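Local coordinates for EDD domain protein, DegV family (Ruminococcus gnavus, PDB 3JR7), which probably binds a lipid such as a fatty acid, though its precise role is unknown, at residues V26-A38 with S275-V287. Numbering follows the deposited sequence.
Sequences VDSCGEFTPEMKA and SSFIVDTSGISTV
E31 reaches across to S282 and S285 at the start of helix 283-289. The contact joins the two lobes of the DegV fold: the strand-loop-helix of 26-38 from one sheet, and edge strand 275-280 of the other with the helix after it. E31 OE2 accepts from S282 N at 2.8 Å in a nearly straight bond (172°), on its anti lone pair. On its syn side E31 OE2 accepts from S285 OG at 2.7 Å. A bend at chi2 (73°) turns the carboxylate to these donors, and S140 binds its other oxygen, OE1. An alanine here removes the carboxylate, which would probably leave S282 N and S285 OG without this acceptor. S282 is the N-cap: its OG accepts from S285 N and donates to C29 O at 2.9 Å. S285 lines the pocket that holds a polyether molecule, probably from the crystallisation liquor, and the I284 side chain lies close to it. Apolar packing continues the contact on both sides of E31. E31 CB meets V279 CG2 at 3.9 Å. T33 CG2 faces V279 CG1 and one face of the F277 ring, but the exact placement of this methyl is less certain. C29 SG packs on I284 CG2 at 3.9 Å.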
# COMPACT_ATOMS: atom_id res chain seq x y z
N VAL A 26 5.86 -8.96 -0.76
CA VAL A 26 4.96 -7.85 -0.46
C VAL A 26 3.61 -8.43 -0.11
O VAL A 26 3.13 -9.34 -0.82
CB VAL A 26 4.84 -6.94 -1.69
CG1 VAL A 26 3.99 -5.69 -1.35
CG2 VAL A 26 6.23 -6.55 -2.19
N ASP A 27 2.97 -7.97 0.97
CA ASP A 27 1.63 -8.46 1.22
C ASP A 27 0.70 -7.94 0.12
O ASP A 27 1.05 -7.03 -0.62
CB ASP A 27 1.11 -8.18 2.65
CG ASP A 27 0.84 -6.70 2.94
OD1 ASP A 27 0.44 -5.92 2.04
OD2 ASP A 27 0.95 -6.35 4.13
N SER A 28 -0.47 -8.58 -0.02
CA SER A 28 -1.25 -8.42 -1.26
C SER A 28 -1.86 -7.02 -1.39
O SER A 28 -2.28 -6.61 -2.43
CB SER A 28 -2.32 -9.49 -1.34
OG SER A 28 -3.24 -9.33 -0.31
N CYS A 29 -1.86 -6.26 -0.30
CA CYS A 29 -2.34 -4.88 -0.37
C CYS A 29 -1.50 -4.06 -1.35
O CYS A 29 -2.03 -3.23 -2.10
CB CYS A 29 -2.37 -4.23 1.02
SG CYS A 29 -3.15 -2.62 0.98
N GLY A 30 -0.21 -4.34 -1.39
CA GLY A 30 0.70 -3.61 -2.23
C GLY A 30 0.57 -4.02 -3.67
O GLY A 30 0.92 -5.16 -3.99
N GLU A 31 0.14 -3.10 -4.54
CA GLU A 31 -0.11 -3.45 -5.94
C GLU A 31 1.20 -3.71 -6.69
O GLU A 31 2.18 -3.11 -6.36
CB GLU A 31 -0.88 -2.32 -6.68
CG GLU A 31 -2.30 -2.07 -6.26
CD GLU A 31 -2.46 -1.40 -4.92
OE1 GLU A 31 -1.49 -0.76 -4.42
OE2 GLU A 31 -3.58 -1.50 -4.37
N PHE A 32 1.21 -4.61 -7.68
CA PHE A 32 2.35 -4.74 -8.62
C PHE A 32 1.99 -4.14 -9.96
O PHE A 32 0.90 -4.40 -10.46
CB PHE A 32 2.75 -6.20 -8.89
CG PHE A 32 3.39 -6.91 -7.71
CD1 PHE A 32 3.76 -6.23 -6.55
CD2 PHE A 32 3.62 -8.27 -7.79
CE1 PHE A 32 4.32 -6.92 -5.48
CE2 PHE A 32 4.18 -8.95 -6.77
CZ PHE A 32 4.54 -8.27 -5.58
N THR A 33 2.91 -3.40 -10.56
CA THR A 33 2.77 -2.97 -11.93
C THR A 33 3.03 -4.16 -12.86
O THR A 33 3.57 -5.18 -12.42
CB THR A 33 3.76 -1.88 -12.29
OG1 THR A 33 5.11 -2.35 -12.06
CG2 THR A 33 3.49 -0.63 -11.49
N PRO A 34 2.65 -4.04 -14.15
CA PRO A 34 2.94 -5.12 -15.12
C PRO A 34 4.42 -5.49 -15.12
O PRO A 34 4.78 -6.66 -15.12
CB PRO A 34 2.57 -4.48 -16.47
CG PRO A 34 1.52 -3.46 -16.15
CD PRO A 34 1.88 -2.93 -14.75
N GLU A 35 5.26 -4.48 -15.07
CA GLU A 35 6.68 -4.69 -15.17
C GLU A 35 7.18 -5.46 -13.93
O GLU A 35 8.09 -6.29 -14.04
CB GLU A 35 7.39 -3.35 -15.36
CG GLU A 35 6.70 -2.44 -16.40
CD GLU A 35 5.62 -1.53 -15.77
OE1 GLU A 35 6.00 -0.59 -15.04
OE2 GLU A 35 4.41 -1.74 -15.99
N MSE A 36 6.55 -5.21 -12.78
CA MSE A 36 6.93 -5.90 -11.57
C MSE A 36 6.45 -7.35 -11.63
O MSE A 36 7.14 -8.25 -11.20
CB MSE A 36 6.38 -5.20 -10.33
CG MSE A 36 7.02 -3.83 -10.12
SE MSE A 36 6.03 -2.87 -8.75
CE MSE A 36 5.65 -1.16 -9.62
N LYS A 37 5.26 -7.57 -12.16
CA LYS A 37 4.83 -8.94 -12.43
C LYS A 37 5.75 -9.66 -13.42
O LYS A 37 6.08 -10.80 -13.21
CB LYS A 37 3.38 -8.96 -12.89
CG LYS A 37 2.45 -8.44 -11.84
CD LYS A 37 1.00 -8.80 -12.14
CE LYS A 37 0.08 -7.62 -11.85
NZ LYS A 37 -1.35 -7.93 -12.15
N ALA A 38 6.21 -8.97 -14.46
CA ALA A 38 7.10 -9.54 -15.47
C ALA A 38 8.52 -9.79 -14.94
O ALA A 38 9.26 -10.61 -15.48
CB ALA A 38 7.16 -8.60 -16.70
N SER A 275 9.32 10.26 -12.21
CA SER A 275 8.33 9.61 -13.02
C SER A 275 7.12 9.32 -12.14
O SER A 275 7.17 9.47 -10.91
CB SER A 275 8.87 8.28 -13.61
OG SER A 275 9.19 7.35 -12.58
N SER A 276 6.04 8.91 -12.79
CA SER A 276 4.86 8.48 -12.05
C SER A 276 4.14 7.34 -12.75
O SER A 276 4.31 7.10 -13.95
CB SER A 276 3.91 9.66 -11.82
OG SER A 276 3.31 10.07 -13.05
N PHE A 277 3.30 6.65 -11.99
CA PHE A 277 2.49 5.67 -12.56
C PHE A 277 1.19 5.54 -11.83
O PHE A 277 1.08 5.95 -10.66
CB PHE A 277 3.24 4.34 -12.60
CG PHE A 277 3.54 3.78 -11.25
CD1 PHE A 277 2.62 2.98 -10.59
CD2 PHE A 277 4.77 4.02 -10.66
CE1 PHE A 277 2.90 2.45 -9.34
CE2 PHE A 277 5.08 3.44 -9.39
CZ PHE A 277 4.13 2.68 -8.75
N ILE A 278 0.22 4.92 -12.52
CA ILE A 278 -1.12 4.69 -12.02
C ILE A 278 -1.42 3.20 -12.04
O ILE A 278 -1.08 2.51 -13.02
CB ILE A 278 -2.17 5.42 -12.92
CG1 ILE A 278 -1.99 6.95 -12.86
CG2 ILE A 278 -3.56 5.05 -12.52
CD1 ILE A 278 -2.90 7.73 -13.85
N VAL A 279 -2.05 2.70 -10.99
CA VAL A 279 -2.46 1.28 -10.91
C VAL A 279 -3.85 1.14 -10.37
O VAL A 279 -4.34 2.01 -9.63
CB VAL A 279 -1.57 0.43 -9.97
CG1 VAL A 279 -0.30 0.22 -10.59
CG2 VAL A 279 -1.46 1.08 -8.54
N ASP A 280 -4.47 0.01 -10.72
CA ASP A 280 -5.73 -0.41 -10.15
C ASP A 280 -5.49 -0.92 -8.77
O ASP A 280 -4.49 -1.61 -8.53
CB ASP A 280 -6.39 -1.51 -10.98
CG ASP A 280 -6.82 -1.01 -12.36
OD1 ASP A 280 -7.81 -0.29 -12.42
OD2 ASP A 280 -6.10 -1.27 -13.33
N THR A 281 -6.40 -0.62 -7.88
CA THR A 281 -6.27 -1.08 -6.50
C THR A 281 -6.32 -2.63 -6.37
O THR A 281 -7.08 -3.32 -7.06
CB THR A 281 -7.36 -0.51 -5.61
OG1 THR A 281 -8.62 -0.62 -6.27
CG2 THR A 281 -7.10 0.95 -5.26
N SER A 282 -5.51 -3.15 -5.46
CA SER A 282 -5.51 -4.59 -5.10
C SER A 282 -6.82 -4.94 -4.39
O SER A 282 -7.63 -4.07 -4.09
CB SER A 282 -4.37 -4.85 -4.13
OG SER A 282 -4.67 -4.22 -2.85
N GLY A 283 -7.03 -6.22 -4.09
CA GLY A 283 -8.21 -6.65 -3.33
C GLY A 283 -8.35 -5.93 -2.00
O GLY A 283 -9.42 -5.39 -1.68
N ILE A 284 -7.28 -5.94 -1.19
CA ILE A 284 -7.39 -5.25 0.12
C ILE A 284 -7.59 -3.73 -0.07
O ILE A 284 -8.41 -3.12 0.61
CB ILE A 284 -6.17 -5.54 0.98
CG1 ILE A 284 -6.14 -7.04 1.33
CG2 ILE A 284 -6.17 -4.68 2.26
CD1 ILE A 284 -7.29 -7.52 2.23
N SER A 285 -6.87 -3.15 -1.02
CA SER A 285 -7.02 -1.74 -1.31
C SER A 285 -8.45 -1.39 -1.75
O SER A 285 -9.03 -0.39 -1.32
CB SER A 285 -5.98 -1.30 -2.35
OG SER A 285 -4.62 -1.33 -1.83
N THR A 286 -9.02 -2.24 -2.62
CA THR A 286 -10.41 -2.08 -3.03
C THR A 286 -11.37 -2.15 -1.86
O THR A 286 -12.25 -1.29 -1.72
CB THR A 286 -10.76 -3.13 -4.06
OG1 THR A 286 -10.00 -2.84 -5.26
CG2 THR A 286 -12.25 -3.18 -4.31
N VAL A 287 -11.18 -3.14 -0.98
CA VAL A 287 -12.07 -3.28 0.16
C VAL A 287 -12.12 -2.01 1.03
O VAL A 287 -13.20 -1.58 1.46
CB VAL A 287 -11.68 -4.50 1.01
CG1 VAL A 287 -12.41 -4.49 2.36
CG2 VAL A 287 -11.97 -5.83 0.23